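Local coordinates for protein probable acetyltransferase (Agrobacterium tumefaciens, PDB 2GE3) that probably transfers the acetyl group of acetyl coenzyme A to an amine, as other GNAT-family N-acetyltransferases do, at residues A[7-13]-A[60-65]; A[142-148]-A[160-166]. One frame throughout, in Å; residues are numbered along the deposited sequence.

The two contacts lie at the two ends of one mixed sheet of seven strands and on opposite sides of the centre of the chain, their own centres 27 Å apart and their nearest atoms about 13 Å apart. Interaction 1 comes first along the chain and pairs the edge strand 9-12 with strand 60-65. Interaction 2 follows near the C-terminus, where strands 143-153 and 158-167 form a hairpin. Strands 68-77, 86-93 and 121-127 join the two pairs in the mixed sheet of a GNAT-family protein that binds acetyl coenzyme A. Interaction 1 meets no other subunit, whereas interaction 2 lies against the second subunit of the dimer.

Interaction 1 of 2, residues A[7-13]-A[60-65]; sequences TVTIKPI and QFVAIA
Thr9 to Pro12 run antiparallel to strand 60-65, the short axes 4.6 Å apart at closest approach and 151° between their directions, and five backbone hydrogen bonds join the segments. Thr9 and Ile64 exchange two of them, Lys11 and Val62 two more, and Ile13 N gives the last to Gln60 O. Between these lie the non-hydrogen-bonded pairs Ile10-Ala63 and Pro12-Phe61; proline suits such a place, since it has no N-H to offer. A water donates to both Thr7 O and Ile64 O, bridging the two segments.

On the face of Thr9, Lys11, Val62 and Ile64, the lysine lies across its neighbour: Lys11 CD rests 3.7 Å from Ile64 CD1, and bends at chi3 and chi4 bring NZ beside Ile64 CB and CG2. A long methylene chain can thus cover an isoleucine at a partly exposed surface. Ile13 CD1 touches Val62 CG1 at 3.7 Å. Gln60, extended with CG anti to the backbone N (chi1 -179°), crosses Ile13 at a slant, so that Ile13 CG2 meets Gln60 CG, CD and, most closely at 3.3 Å, OE1. On the face of Ile10 and Ala63, the small alanine leaves room for Val8, which reaches it from the end of the pairing, CG1 within 3.6 Å of Ala63 CB. Pro12 CA lies over one face of the Phe61 ring, and Pro12 CG stands 3.8 Å from Phe61 CE2.

Strand 60-65 continues the sheet through backbone hydrogen bonds to strand 68-77, and strand 9-12 is the outermost strand of the sheet in this chain. Helix 102-117 packs on Val8, Ile10 and Phe61, helix 43-55 covers Ile13 and Gln60, and His17 of a loop touches Lys11, Val62 and Ile64.

Interaction 2 of 2, residues A[142-148]-A[160-166]; sequences FAHEGRA and DSLNMAI
Selenomethionine Met164 spans the pairing from segment 160-166 to His144. Its CB sits 3.3 Å from Ala143 O and its CG 3.8 Å from His144 ND1; SE stands obliquely to the imidazole, and a bend at chi3 (74°) carries CE over the ring centre, 3.6 Å from the centroid, in a CH-pi contact. The same methyl also meets Phe142 CB. A long, flexible selenoether (a thioether in native methionine) suits this place because it can fold over a flat ring. Ile166 CB covers one face of the Phe142 ring in a second CH-pi contact.

A classic beta bulge breaks the antiparallel ladder: Glu145 and Gly146 both face Asn163, whose O takes a 2.8 Å bond from Glu145 N and a weak one from Gly146 N. At Gly146 (phi 149°, psi 177°) a CB would jam against the preceding carbonyl, which by itself calls for glycine. Leu162 CD2 lies 3.8 Å over the guanidinium face of Arg147, while Asp160 OD2 approaches its edge in a long salt bridge; OD2 has a second, to Arg149 of the same chain, and OD1 accepts from Asp150 N.

Glu145 OE2 forms a salt bridge with Arg121 of its own chain and OE1 one with Arg149 of the second subunit. Strand 121-127 flanks segment 160-166 through backbone hydrogen bonds, and helix 131-140 packs on His144, Leu162 and Met164.

Interaction 1 of 2, residues A[7-13]-A[60-65]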
# COMPACT_ATOMS: atom_id res chain seq x y z
N THR A 7 -7.83 -21.13 -29.09
CA THR A 7 -7.80 -19.66 -28.94
C THR A 7 -8.07 -19.06 -27.53
O THR A 7 -9.03 -19.44 -26.84
CB THR A 7 -8.58 -18.95 -30.04
OG1 THR A 7 -7.73 -17.99 -30.68
CG2 THR A 7 -9.90 -18.27 -29.52
N VAL A 8 -7.17 -18.18 -27.09
CA VAL A 8 -7.45 -17.32 -25.94
C VAL A 8 -7.86 -15.95 -26.44
O VAL A 8 -7.25 -15.41 -27.34
CB VAL A 8 -6.27 -17.19 -24.99
CG1 VAL A 8 -6.55 -16.16 -23.94
CG2 VAL A 8 -6.03 -18.52 -24.31
N THR A 9 -8.95 -15.43 -25.87
CA THR A 9 -9.36 -14.04 -26.09
C THR A 9 -9.30 -13.24 -24.83
O THR A 9 -9.65 -13.74 -23.74
CB THR A 9 -10.75 -13.98 -26.65
OG1 THR A 9 -10.73 -14.82 -27.80
CG2 THR A 9 -11.09 -12.58 -27.13
N ILE A 10 -8.79 -12.01 -24.98
CA ILE A 10 -8.67 -11.05 -23.87
C ILE A 10 -9.75 -9.98 -24.04
O ILE A 10 -9.89 -9.42 -25.08
CB ILE A 10 -7.25 -10.44 -23.88
CG1 ILE A 10 -6.23 -11.52 -23.49
CG2 ILE A 10 -7.20 -9.18 -22.98
CD1 ILE A 10 -4.91 -11.24 -23.93
N LYS A 11 -10.52 -9.69 -23.01
CA LYS A 11 -11.57 -8.69 -23.13
C LYS A 11 -11.75 -8.05 -21.76
O LYS A 11 -11.34 -8.64 -20.76
CB LYS A 11 -12.87 -9.37 -23.56
CG LYS A 11 -13.18 -10.55 -22.66
CD LYS A 11 -14.23 -11.45 -23.25
CE LYS A 11 -13.88 -11.93 -24.66
NZ LYS A 11 -14.35 -13.34 -24.86
N PRO A 12 -12.37 -6.83 -21.72
CA PRO A 12 -12.73 -6.22 -20.42
C PRO A 12 -13.63 -7.15 -19.66
O PRO A 12 -14.35 -7.95 -20.25
CB PRO A 12 -13.38 -4.85 -20.79
CG PRO A 12 -12.82 -4.57 -22.19
CD PRO A 12 -12.73 -5.97 -22.86
N ILE A 13 -13.51 -7.19 -18.36
CA ILE A 13 -14.35 -8.07 -17.59
C ILE A 13 -15.83 -7.55 -17.60
O ILE A 13 -16.10 -6.30 -17.58
CB ILE A 13 -13.81 -8.24 -16.15
CG1 ILE A 13 -14.43 -9.50 -15.49
CG2 ILE A 13 -14.07 -6.95 -15.34
CD1 ILE A 13 -13.68 -10.03 -14.16
N GLN A 60 -9.64 -3.76 -16.15
CA GLN A 60 -9.71 -5.07 -15.64
C GLN A 60 -10.04 -6.01 -16.78
O GLN A 60 -11.10 -5.93 -17.37
CB GLN A 60 -10.73 -5.19 -14.51
CG GLN A 60 -10.83 -6.61 -13.91
CD GLN A 60 -11.69 -6.58 -12.61
OE1 GLN A 60 -12.73 -5.84 -12.53
NE2 GLN A 60 -11.22 -7.30 -11.58
N PHE A 61 -9.10 -6.89 -17.10
CA PHE A 61 -9.21 -7.72 -18.30
C PHE A 61 -9.16 -9.18 -17.93
O PHE A 61 -8.46 -9.57 -16.98
CB PHE A 61 -8.06 -7.35 -19.26
CG PHE A 61 -8.26 -6.03 -19.95
CD1 PHE A 61 -8.03 -4.82 -19.28
CD2 PHE A 61 -8.79 -6.00 -21.23
CE1 PHE A 61 -8.35 -3.57 -19.93
CE2 PHE A 61 -9.08 -4.80 -21.85
CZ PHE A 61 -8.87 -3.59 -21.20
N VAL A 62 -9.88 -10.01 -18.70
CA VAL A 62 -9.87 -11.47 -18.46
C VAL A 62 -9.38 -12.18 -19.68
O VAL A 62 -9.58 -11.68 -20.78
CB VAL A 62 -11.19 -12.00 -17.93
CG1 VAL A 62 -11.29 -11.58 -16.49
CG2 VAL A 62 -12.41 -11.56 -18.87
N ALA A 63 -8.66 -13.29 -19.49
CA ALA A 63 -8.39 -14.13 -20.64
C ALA A 63 -9.34 -15.29 -20.59
O ALA A 63 -9.41 -16.00 -19.59
CB ALA A 63 -6.97 -14.58 -20.68
N ILE A 64 -10.01 -15.51 -21.71
CA ILE A 64 -11.08 -16.46 -21.82
C ILE A 64 -10.71 -17.63 -22.77
O ILE A 64 -10.29 -17.39 -23.96
CB ILE A 64 -12.40 -15.75 -22.31
CG1 ILE A 64 -13.12 -15.26 -21.07
CG2 ILE A 64 -13.39 -16.76 -22.94
CD1 ILE A 64 -12.97 -14.01 -20.95
N ALA A 65 -10.81 -18.85 -22.25
CA ALA A 65 -10.59 -20.02 -23.10
C ALA A 65 -11.71 -21.06 -22.87
O ALA A 65 -11.98 -21.50 -21.73
CB ALA A 65 -9.17 -20.67 -22.88
O HOH W 1 -11.71 -17.93 -26.29

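Interaction 2 of 2, residues A[142-148]-A[160-166]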
# COMPACT_ATOMS: atom_id res chain seq x y z
N PHE A 142 8.56 -2.35 -16.91
CA PHE A 142 8.57 -1.90 -15.51
C PHE A 142 10.03 -1.69 -15.06
O PHE A 142 10.88 -2.40 -15.48
CB PHE A 142 7.88 -2.87 -14.57
CG PHE A 142 6.40 -2.76 -14.64
CD1 PHE A 142 5.69 -3.34 -15.70
CD2 PHE A 142 5.69 -2.11 -13.62
CE1 PHE A 142 4.30 -3.26 -15.75
CE2 PHE A 142 4.28 -2.01 -13.67
CZ PHE A 142 3.57 -2.61 -14.72
N ALA A 143 10.28 -0.64 -14.30
CA ALA A 143 11.54 -0.35 -13.67
C ALA A 143 11.52 -0.88 -12.23
O ALA A 143 10.50 -0.74 -11.47
CB ALA A 143 11.78 1.20 -13.69
N HIS A 144 12.67 -1.40 -11.79
CA HIS A 144 12.85 -1.67 -10.41
C HIS A 144 12.95 -0.41 -9.60
O HIS A 144 13.72 0.52 -9.95
CB HIS A 144 14.15 -2.55 -10.21
CG HIS A 144 13.99 -3.96 -10.73
ND1 HIS A 144 13.37 -4.94 -9.99
CD2 HIS A 144 14.33 -4.53 -11.91
CE1 HIS A 144 13.39 -6.08 -10.66
NE2 HIS A 144 13.93 -5.85 -11.84
N GLU A 145 12.31 -0.42 -8.44
CA GLU A 145 12.26 0.76 -7.58
C GLU A 145 12.76 0.50 -6.21
O GLU A 145 12.90 1.46 -5.50
CB GLU A 145 10.85 1.33 -7.44
CG GLU A 145 10.43 2.05 -8.71
CD GLU A 145 9.24 2.98 -8.47
OE1 GLU A 145 9.19 4.05 -9.11
OE2 GLU A 145 8.36 2.61 -7.61
N GLY A 146 13.01 -0.77 -5.86
CA GLY A 146 13.65 -1.15 -4.65
C GLY A 146 13.20 -2.48 -4.10
O GLY A 146 12.29 -3.07 -4.63
N ARG A 147 13.82 -2.93 -2.99
CA ARG A 147 13.69 -4.32 -2.52
C ARG A 147 13.20 -4.18 -1.09
O ARG A 147 13.76 -3.44 -0.31
CB ARG A 147 15.06 -4.94 -2.60
CG ARG A 147 15.24 -6.23 -1.96
CD ARG A 147 16.60 -6.74 -2.36
NE ARG A 147 16.58 -8.14 -2.79
CZ ARG A 147 16.85 -8.51 -4.05
NH1 ARG A 147 17.20 -7.62 -4.98
NH2 ARG A 147 16.78 -9.77 -4.39
N ALA A 148 12.09 -4.82 -0.75
CA ALA A 148 11.62 -4.80 0.62
C ALA A 148 12.05 -6.07 1.39
O ALA A 148 11.56 -7.09 1.08
CB ALA A 148 10.07 -4.63 0.59
N ASP A 160 11.62 -11.65 0.55
CA ASP A 160 11.72 -10.30 0.01
C ASP A 160 10.71 -10.01 -1.08
O ASP A 160 10.26 -10.87 -1.86
CB ASP A 160 13.14 -10.10 -0.52
CG ASP A 160 14.19 -10.12 0.61
OD1 ASP A 160 13.86 -10.45 1.76
OD2 ASP A 160 15.36 -9.79 0.37
N SER A 161 10.36 -8.76 -1.14
CA SER A 161 9.45 -8.33 -2.20
C SER A 161 10.21 -7.24 -3.00
O SER A 161 10.98 -6.50 -2.44
CB SER A 161 8.18 -7.73 -1.57
OG SER A 161 7.13 -7.92 -2.48
N LEU A 162 10.00 -7.18 -4.29
CA LEU A 162 10.57 -6.13 -5.14
C LEU A 162 9.49 -5.23 -5.56
O LEU A 162 8.42 -5.68 -6.03
CB LEU A 162 11.19 -6.70 -6.42
CG LEU A 162 12.27 -7.79 -6.20
CD1 LEU A 162 12.91 -8.27 -7.52
CD2 LEU A 162 13.37 -7.40 -5.17
N ASN A 163 9.77 -3.95 -5.44
CA ASN A 163 8.80 -2.94 -5.94
C ASN A 163 9.20 -2.48 -7.29
O ASN A 163 10.35 -2.21 -7.50
CB ASN A 163 8.79 -1.70 -5.03
CG ASN A 163 8.23 -2.04 -3.70
OD1 ASN A 163 7.15 -2.54 -3.68
ND2 ASN A 163 9.00 -1.91 -2.61
N MSE A 164 8.24 -2.33 -8.17
CA MSE A 164 8.55 -1.98 -9.54
C MSE A 164 7.45 -1.02 -9.95
O MSE A 164 6.39 -1.06 -9.37
CB MSE A 164 8.55 -3.23 -10.42
CG MSE A 164 9.60 -4.36 -9.91
SE MSE A 164 9.54 -5.74 -11.33
CE MSE A 164 10.62 -4.71 -12.75
N ALA A 165 7.71 -0.20 -10.96
CA ALA A 165 6.73 0.74 -11.45
C ALA A 165 6.97 1.13 -12.93
O ALA A 165 8.11 1.07 -13.46
CB ALA A 165 6.66 1.97 -10.56
N ILE A 166 5.89 1.52 -13.58
CA ILE A 166 5.98 2.11 -14.92
C ILE A 166 5.35 3.48 -14.92
O ILE A 166 4.37 3.70 -14.24
CB ILE A 166 5.34 1.14 -16.01
CG1 ILE A 166 5.91 1.38 -17.41
CG2 ILE A 166 3.80 1.14 -15.91
CD1 ILE A 166 5.62 0.12 -18.41